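Local coordinates for lectin-like protein (Entamoeba histolytica HM-1:IMSS-A, PDB 5ZBT) that has no established function but, as an ERGIC-53-like membrane protein with a legume lectin-like domain, may bind D-mannose, at residues N42-G47 and E104-E109; D132-S137 and A160-D165. One frame throughout, in Å; residues are numbered along the deposited sequence.

Both contacts belong to the two-sheet legume lectin-like sandwich and reach the same seven-stranded antiparallel sheet, toward its two ends. Interaction 1 sits on strand 43-46, one outermost strand; interaction 2 involves strand 135-142, next to the other outermost strand, 153-158. Their centres are 25 Å apart, to either side of the middle of the domain, and their nearest atoms about 13 Å apart, so they do not touch. Along the chain the whole of interaction 1 precedes interaction 2. Interaction 1 ties a loop to one edge strand through charged groups at the surface, whereas interaction 2 packs the connection from the first sheet to the second against the apolar interior near the other edge.

Interaction 1. Residues N42-G47 and E104-E109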
ATOM      1  N   ASN A  42       9.707 -10.413   8.646  1.00 23.23           N
ATOM      2  CA  ASN A  42       8.964  -9.217   8.999  1.00 19.62           C
ATOM      3  C   ASN A  42       7.490  -9.250   8.606  1.00 18.50           C
ATOM      4  O   ASN A  42       6.722  -8.441   9.136  1.00 22.61           O
ATOM      5  CB  ASN A  42       9.653  -7.991   8.383  1.00 17.99           C
ATOM      6  CG  ASN A  42      10.963  -7.673   9.085  1.00 22.51           C
ATOM      7  OD1 ASN A  42      11.098  -7.938  10.281  1.00 18.60           O
ATOM      8  ND2 ASN A  42      11.932  -7.123   8.354  1.00 21.63           N
ATOM      9  N   TYR A  43       7.053 -10.184   7.751  1.00 18.65           N
ATOM     10  CA  TYR A  43       5.692 -10.143   7.209  1.00 20.06           C
ATOM     11  C   TYR A  43       5.044 -11.519   7.210  1.00 17.46           C
ATOM     12  O   TYR A  43       5.641 -12.491   6.742  1.00 18.98           O
ATOM     13  CB  TYR A  43       5.697  -9.585   5.778  1.00 15.54           C
ATOM     14  CG  TYR A  43       6.076  -8.121   5.697  1.00 14.36           C
ATOM     15  CD1 TYR A  43       7.389  -7.723   5.473  1.00 14.80           C
ATOM     16  CD2 TYR A  43       5.113  -7.136   5.835  1.00 18.37           C
ATOM     17  CE1 TYR A  43       7.727  -6.370   5.409  1.00 17.81           C
ATOM     18  CE2 TYR A  43       5.436  -5.786   5.767  1.00 12.63           C
ATOM     19  CZ  TYR A  43       6.730  -5.409   5.559  1.00 14.61           C
ATOM     20  OH  TYR A  43       7.006  -4.067   5.494  1.00 16.44           O
ATOM     21  N   ASP A  44       3.825 -11.598   7.737  1.00 18.05           N
ATOM     22  CA  ASP A  44       2.936 -12.725   7.495  1.00 15.29           C
ATOM     23  C   ASP A  44       2.344 -12.624   6.097  1.00 20.73           C
ATOM     24  O   ASP A  44       2.221 -11.537   5.523  1.00 17.90           O
ATOM     25  CB  ASP A  44       1.771 -12.759   8.486  1.00 19.84           C
ATOM     26  CG  ASP A  44       2.212 -12.868   9.910  1.00 19.29           C
ATOM     27  OD1 ASP A  44       3.122 -13.674  10.185  1.00 25.98           O
ATOM     28  OD2 ASP A  44       1.640 -12.132  10.748  1.00 26.86           O
ATOM     29  N   MET A  45       1.925 -13.774   5.569  1.00 16.96           N
ATOM     30  CA  MET A  45       1.458 -13.883   4.194  1.00 20.02           C
ATOM     31  C   MET A  45       0.181 -14.701   4.154  1.00 20.32           C
ATOM     32  O   MET A  45       0.140 -15.822   4.661  1.00 22.94           O
ATOM     33  CB  MET A  45       2.538 -14.506   3.300  1.00 17.26           C
ATOM     34  CG  MET A  45       3.690 -13.533   3.082  1.00 20.90           C
ATOM     35  SD  MET A  45       5.095 -14.203   2.199  1.00 22.07           S
ATOM     36  CE  MET A  45       6.447 -13.699   3.268  1.00 21.56           C
ATOM     37  N   LYS A  46      -0.861 -14.136   3.552  1.00 23.84           N
ATOM     38  CA  LYS A  46      -2.190 -14.743   3.573  1.00 23.02           C
ATOM     39  C   LYS A  46      -2.805 -14.537   2.191  1.00 23.78           C
ATOM     40  O   LYS A  46      -3.257 -13.434   1.864  1.00 19.16           O
ATOM     41  CB  LYS A  46      -3.038 -14.133   4.681  1.00 23.56           C
ATOM     42  CG  LYS A  46      -4.497 -14.562   4.686  1.00 33.44           C
ATOM     43  CD  LYS A  46      -4.673 -16.040   4.978  1.00 30.45           C
ATOM     44  CE  LYS A  46      -5.837 -16.252   5.946  1.00 46.26           C
ATOM     45  NZ  LYS A  46      -6.295 -17.673   6.023  1.00 50.36           N
ATOM     46  N   GLY A  47      -2.816 -15.607   1.389  1.00 20.20           N
ATOM     47  CA  GLY A  47      -3.225 -15.547   0.006  1.00 13.67           C
ATOM     48  C   GLY A  47      -2.063 -15.924  -0.888  1.00 16.45           C
ATOM     49  O   GLY A  47      -0.980 -16.286  -0.416  1.00 15.47           O
ATOM     50  N   GLU A 104      -4.108  -0.311  13.671  1.00 13.08           N
ATOM     51  CA  GLU A 104      -3.940  -0.674  15.075  1.00 20.90           C
ATOM     52  C   GLU A 104      -3.741  -2.179  15.258  1.00 23.92           C
ATOM     53  O   GLU A 104      -3.046  -2.598  16.194  1.00 21.23           O
ATOM     54  CB  GLU A 104      -5.155  -0.181  15.875  1.00 22.67           C
ATOM     55  CG  GLU A 104      -5.188  -0.610  17.338  1.00 30.94           C
ATOM     56  CD  GLU A 104      -6.456  -0.152  18.052  1.00 40.96           C
ATOM     57  OE1 GLU A 104      -6.389   0.842  18.819  1.00 40.11           O
ATOM     58  OE2 GLU A 104      -7.520  -0.783  17.834  1.00 41.48           O
ATOM     59  N   GLU A 105      -4.327  -3.002  14.379  1.00 21.10           N
ATOM     60  CA  GLU A 105      -4.158  -4.451  14.409  1.00 14.93           C
ATOM     61  C   GLU A 105      -3.833  -4.962  13.011  1.00 16.40           C
ATOM     62  O   GLU A 105      -4.009  -4.254  12.013  1.00 16.09           O
ATOM     63  CB  GLU A 105      -5.420  -5.147  14.941  1.00 12.69           C
ATOM     64  CG  GLU A 105      -5.810  -4.718  16.351  1.00 16.30           C
ATOM     65  CD  GLU A 105      -4.790  -5.133  17.417  1.00 21.65           C
ATOM     66  OE1 GLU A 105      -3.887  -5.951  17.101  1.00 20.16           O
ATOM     67  OE2 GLU A 105      -4.903  -4.645  18.575  1.00 18.73           O
ATOM     68  N   LYS A 106      -3.342  -6.198  12.942  1.00 17.01           N
ATOM     69  CA  LYS A 106      -3.025  -6.787  11.649  1.00 19.18           C
ATOM     70  C   LYS A 106      -4.291  -6.913  10.806  1.00 19.92           C
ATOM     71  O   LYS A 106      -5.397  -7.092  11.325  1.00 15.78           O
ATOM     72  CB  LYS A 106      -2.379  -8.162  11.813  1.00 17.64           C
ATOM     73  CG  LYS A 106      -1.021  -8.174  12.476  1.00 22.89           C
ATOM     74  CD  LYS A 106      -0.758  -9.561  13.050  1.00 22.22           C
ATOM     75  CE  LYS A 106       0.568  -9.642  13.750  1.00 25.51           C
ATOM     76  NZ  LYS A 106       1.293 -10.822  13.228  1.00 34.10           N
ATOM     77  N   LEU A 107      -4.122  -6.819   9.491  1.00 17.84           N
ATOM     78  CA  LEU A 107      -5.270  -6.906   8.601  1.00 19.57           C
ATOM     79  C   LEU A 107      -5.913  -8.283   8.661  1.00 20.99           C
ATOM     80  O   LEU A 107      -5.227  -9.306   8.749  1.00 20.29           O
ATOM     81  CB  LEU A 107      -4.861  -6.626   7.157  1.00 20.44           C
ATOM     82  CG  LEU A 107      -4.317  -5.240   6.850  1.00 19.89           C
ATOM     83  CD1 LEU A 107      -3.661  -5.257   5.455  1.00 14.77           C
ATOM     84  CD2 LEU A 107      -5.438  -4.203   6.952  1.00 14.63           C
ATOM     85  N   LYS A 108      -7.238  -8.292   8.585  1.00 20.91           N
ATOM     86  CA  LYS A 108      -8.022  -9.467   8.246  1.00 23.23           C
ATOM     87  C   LYS A 108      -8.436  -9.395   6.775  1.00 21.97           C
ATOM     88  O   LYS A 108      -8.424  -8.327   6.149  1.00 19.44           O
ATOM     89  CB  LYS A 108      -9.263  -9.579   9.153  1.00 24.52           C
ATOM     90  CG  LYS A 108      -8.969  -9.618  10.664  1.00 17.61           C
ATOM     91  N   GLU A 109      -8.792 -10.553   6.222  1.00 20.93           N
ATOM     92  CA  GLU A 109      -9.267 -10.615   4.846  1.00 21.96           C
ATOM     93  C   GLU A 109     -10.627  -9.949   4.720  1.00 16.63           C
ATOM     94  O   GLU A 109     -11.397  -9.862   5.681  1.00 19.59           O
ATOM     95  CB  GLU A 109      -9.372 -12.059   4.366  1.00 26.63           C
ATOM     96  CG  GLU A 109      -8.040 -12.791   4.281  1.00 36.85           C
ATOM     97  CD  GLU A 109      -8.228 -14.247   3.917  1.00 43.59           C
ATOM     98  OE1 GLU A 109      -9.334 -14.780   4.164  1.00 44.63           O
ATOM     99  OE2 GLU A 109      -7.286 -14.849   3.366  1.00 41.42           O
TER
HETATM  100  O   HOH W   1      -6.157 -12.991   1.628  1.00 20.85           O
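K46 and E109 meet at the surface of the legume lectin-like sandwich, where the loop after strand 97-103 passes beside the outermost strand 43-46. The evidence for side-chain bridging is the backbone spacing: the CA atoms of K46 and E109 are 8.3 Å apart, and no main-chain hydrogen bond joins the segments. Followed outward from CB, which makes no close approach to the loop, the K46 chain first brings CG to 3.1 Å from E109 OE2. Bends at chi2 (65°) and chi3 (138°) then curl the methylenes around that oxygen, keeping both CD and CE of K46 at 3.3 Å from E109 OE2. The ammonium is less close, with K46 NZ 4.0 Å from E109 OE2, so opposite charges are neighbours here without forming a salt bridge. The carboxylate arrives on an extended E109 chain that crosses the lysine at about a right angle. A water gives the pair its hydrogen-bonded link, donating to E109 OE2 at 2.8 Å and to the main-chain oxygen K46 O at 2.9 Å. Both side chains also touch I68 on the adjacent strand 66-71, whose backbone pairs with K46.

Two residues back along the strand, D44 faces the loop in the same manner and takes the direct ionic contact. K106 reaches across from a backbone whose CA is 9.4 Å from that of D44; its chain is nearly straight until chi4 (-130°), where the final bond turns. N70 and Y207 lie against this lysine, and D44 OD1 has a long, weak ion pair with K72. The other carboxylate oxygen is used for K106: NZ donates to D44 OD2 at 2.8 Å, approaching nearly in line with the CG-OD2 bond.

Interaction 2. Residues D132-S137 and A160-D165; sequences DIPMIS and ANIQKD
The puckered pyrrolidine ring of P134 meets I162 along its CB-CG bond: I162 CD1 rests against that bond, 3.8 Å from P134 CG and 3.9 Å from P134 CB. The two side chains run antiparallel alongside each other, so CG of the ring also comes within 4.2 Å of I162 CB, nearer the root of the branch. F128, earlier in the same connection between strands 122-127 and 135-142, also packs on the proline. A second approach is made by a methyl against the A160 main chain at its nitrogen: I133 CG2 lies 3.6 Å from A160 N and 4.1 Å from A160 CB. With CG1 beside the I133 backbone N (chi1 -61°), CG2 falls anti to that nitrogen and is the branch that meets A160.

In the legume lectin-like sandwich, residues 160-165 belong to the connection by which the chain leaves outermost strand 153-158 of one sheet for strand 170-176 of the other. I162 begins a short run with helical backbone angles, spanned by a weak bond from D165 N to N161 O, and its side chain enters the interior between the sheets. L86 and I186, both from the second sheet, touch it there. From the first sheet comes I136, whose backbone is hydrogen-bonded to C157; its side chain also packs on I186.

No hydrogen bond crosses between the segments, and three of the five touching residues, P134, I136 and I162, are buried. Extension of the I162 chain at chi2 (166°) carries CD1 out to the proline ring and to I136 on strand 135-142. There the I136 and I162 chains cross at a slant, methyl against methyl, with I136 CD1 4.1 Å from I162 CD1.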
ATOM      1  N   ASP A 132     -10.896   5.327 -15.757  1.00 23.42           N
ATOM      2  CA  ASP A 132      -9.955   5.401 -16.870  1.00 21.52           C
ATOM      3  C   ASP A 132      -8.527   5.611 -16.376  1.00 19.30           C
ATOM      4  O   ASP A 132      -7.601   4.909 -16.787  1.00 29.40           O
ATOM      5  CB  ASP A 132     -10.359   6.524 -17.823  1.00 18.03           C
ATOM      6  CG  ASP A 132      -9.626   6.446 -19.141  1.00 21.25           C
ATOM      7  OD1 ASP A 132      -9.755   5.411 -19.829  1.00 33.69           O
ATOM      8  OD2 ASP A 132      -8.907   7.399 -19.482  1.00 24.94           O
ATOM      9  N   ILE A 133      -8.336   6.593 -15.515  1.00 23.17           N
ATOM     10  CA  ILE A 133      -7.042   6.907 -14.913  1.00 18.78           C
ATOM     11  C   ILE A 133      -7.082   6.384 -13.485  1.00 19.03           C
ATOM     12  O   ILE A 133      -8.085   6.597 -12.790  1.00 17.92           O
ATOM     13  CB  ILE A 133      -6.793   8.430 -14.932  1.00 19.38           C
ATOM     14  CG1 ILE A 133      -6.784   8.959 -16.370  1.00 26.45           C
ATOM     15  CG2 ILE A 133      -5.485   8.806 -14.258  1.00 26.26           C
ATOM     16  CD1 ILE A 133      -6.065   8.054 -17.352  1.00 28.38           C
ATOM     17  N   PRO A 134      -6.043   5.695 -13.011  1.00 19.34           N
ATOM     18  CA  PRO A 134      -6.064   5.212 -11.627  1.00 15.69           C
ATOM     19  C   PRO A 134      -6.235   6.355 -10.633  1.00 18.08           C
ATOM     20  O   PRO A 134      -5.771   7.484 -10.840  1.00 16.03           O
ATOM     21  CB  PRO A 134      -4.707   4.518 -11.465  1.00 14.31           C
ATOM     22  CG  PRO A 134      -3.889   4.963 -12.622  1.00 18.03           C
ATOM     23  CD  PRO A 134      -4.848   5.243 -13.733  1.00 16.62           C
ATOM     24  N   MET A 135      -6.956   6.047  -9.565  1.00 15.49           N
ATOM     25  CA  MET A 135      -7.210   6.966  -8.471  1.00 18.41           C
ATOM     26  C   MET A 135      -6.407   6.521  -7.261  1.00 16.67           C
ATOM     27  O   MET A 135      -6.233   5.325  -7.025  1.00 17.35           O
ATOM     28  CB  MET A 135      -8.700   7.003  -8.113  1.00 20.93           C
ATOM     29  CG  MET A 135      -9.551   7.702  -9.156  1.00 23.74           C
ATOM     30  SD  MET A 135     -10.819   8.813  -8.525  0.55 39.28           S
ATOM     31  CE  MET A 135      -9.875  10.116  -7.752  1.00 31.23           C
ATOM     32  N   ILE A 136      -5.905   7.485  -6.510  1.00 16.77           N
ATOM     33  CA  ILE A 136      -5.294   7.235  -5.220  1.00 14.47           C
ATOM     34  C   ILE A 136      -6.227   7.834  -4.182  1.00 15.52           C
ATOM     35  O   ILE A 136      -6.723   8.951  -4.369  1.00 19.04           O
ATOM     36  CB  ILE A 136      -3.875   7.821  -5.152  1.00 12.77           C
ATOM     37  CG1 ILE A 136      -2.958   7.034  -6.100  1.00 17.01           C
ATOM     38  CG2 ILE A 136      -3.330   7.758  -3.742  1.00 14.44           C
ATOM     39  CD1 ILE A 136      -1.555   7.610  -6.243  1.00 16.02           C
ATOM     40  N   SER A 137      -6.524   7.065  -3.134  1.00 13.97           N
ATOM     41  CA  SER A 137      -7.434   7.471  -2.073  1.00 12.06           C
ATOM     42  C   SER A 137      -6.788   7.207  -0.725  1.00 15.73           C
ATOM     43  O   SER A 137      -5.939   6.323  -0.585  1.00 14.80           O
ATOM     44  CB  SER A 137      -8.752   6.715  -2.127  1.00 17.36           C
ATOM     45  OG  SER A 137      -9.124   6.460  -3.467  1.00 28.91           O
ATOM     46  N   ALA A 160      -1.997   9.650 -13.736  1.00 19.08           N
ATOM     47  CA  ALA A 160      -1.882   8.817 -14.921  1.00 18.25           C
ATOM     48  C   ALA A 160      -0.578   8.030 -14.927  1.00 17.55           C
ATOM     49  O   ALA A 160       0.441   8.469 -14.388  1.00 22.26           O
ATOM     50  CB  ALA A 160      -1.961   9.674 -16.187  1.00 22.91           C
ATOM     51  N   ASN A 161      -0.637   6.844 -15.538  1.00 18.89           N
ATOM     52  CA  ASN A 161       0.500   6.021 -15.937  1.00 20.23           C
ATOM     53  C   ASN A 161       1.174   5.287 -14.777  1.00 21.35           C
ATOM     54  O   ASN A 161       2.365   4.965 -14.863  1.00 21.85           O
ATOM     55  CB  ASN A 161       1.530   6.864 -16.693  1.00 19.40           C
ATOM     56  CG  ASN A 161       0.955   7.478 -17.956  1.00 22.70           C
ATOM     57  OD1 ASN A 161       1.039   8.691 -18.166  1.00 21.89           O
ATOM     58  ND2 ASN A 161       0.359   6.641 -18.801  1.00 21.81           N
ATOM     59  N   ILE A 162       0.423   4.955 -13.724  1.00 17.57           N
ATOM     60  CA  ILE A 162       1.039   4.316 -12.560  1.00 19.90           C
ATOM     61  C   ILE A 162       1.613   2.951 -12.929  1.00 19.22           C
ATOM     62  O   ILE A 162       2.778   2.655 -12.630  1.00 21.84           O
ATOM     63  CB  ILE A 162       0.046   4.217 -11.392  1.00 18.72           C
ATOM     64  CG1 ILE A 162      -0.172   5.590 -10.762  1.00 18.42           C
ATOM     65  CG2 ILE A 162       0.584   3.282 -10.340  1.00 19.76           C
ATOM     66  CD1 ILE A 162      -1.376   5.637  -9.824  1.00 21.55           C
ATOM     67  N   GLN A 163       0.828   2.098 -13.598  1.00 19.57           N
ATOM     68  CA  GLN A 163       1.393   0.801 -13.957  1.00 19.13           C
ATOM     69  C   GLN A 163       2.076   0.799 -15.312  1.00 21.27           C
ATOM     70  O   GLN A 163       2.876  -0.110 -15.570  1.00 26.31           O
ATOM     71  CB  GLN A 163       0.340  -0.324 -13.913  1.00 25.64           C
ATOM     72  CG  GLN A 163      -0.608  -0.394 -15.074  1.00 25.82           C
ATOM     73  CD  GLN A 163      -0.053  -1.146 -16.271  1.00 24.77           C
ATOM     74  OE1 GLN A 163      -0.167  -0.667 -17.398  1.00 29.00           O
ATOM     75  NE2 GLN A 163       0.552  -2.313 -16.040  1.00 21.05           N
ATOM     76  N   LYS A 164       1.797   1.792 -16.166  1.00 22.38           N
ATOM     77  CA  LYS A 164       2.432   1.907 -17.477  1.00 22.30           C
ATOM     78  C   LYS A 164       3.878   2.380 -17.404  1.00 24.11           C
ATOM     79  O   LYS A 164       4.559   2.387 -18.437  1.00 28.16           O
ATOM     80  CB  LYS A 164       1.631   2.865 -18.367  1.00 22.15           C
ATOM     81  CG  LYS A 164       0.389   2.238 -18.997  1.00 24.46           C
ATOM     82  CD  LYS A 164      -0.640   3.310 -19.365  1.00 33.72           C
ATOM     83  CE  LYS A 164      -1.698   2.793 -20.337  1.00 37.37           C
ATOM     84  NZ  LYS A 164      -2.557   1.711 -19.766  1.00 38.70           N
ATOM     85  N   ASP A 165       4.351   2.804 -16.232  1.00 24.15           N
ATOM     86  CA  ASP A 165       5.766   3.121 -16.032  1.00 22.75           C
ATOM     87  C   ASP A 165       6.555   1.815 -16.000  1.00 21.52           C
ATOM     88  O   ASP A 165       6.492   1.066 -15.020  1.00 23.64           O
ATOM     89  CB  ASP A 165       5.937   3.922 -14.737  1.00 19.04           C
ATOM     90  CG  ASP A 165       7.385   4.325 -14.455  1.00 22.23           C
ATOM     91  OD1 ASP A 165       8.321   3.880 -15.153  1.00 21.17           O
ATOM     92  OD2 ASP A 165       7.598   5.114 -13.513  1.00 23.60           O
TER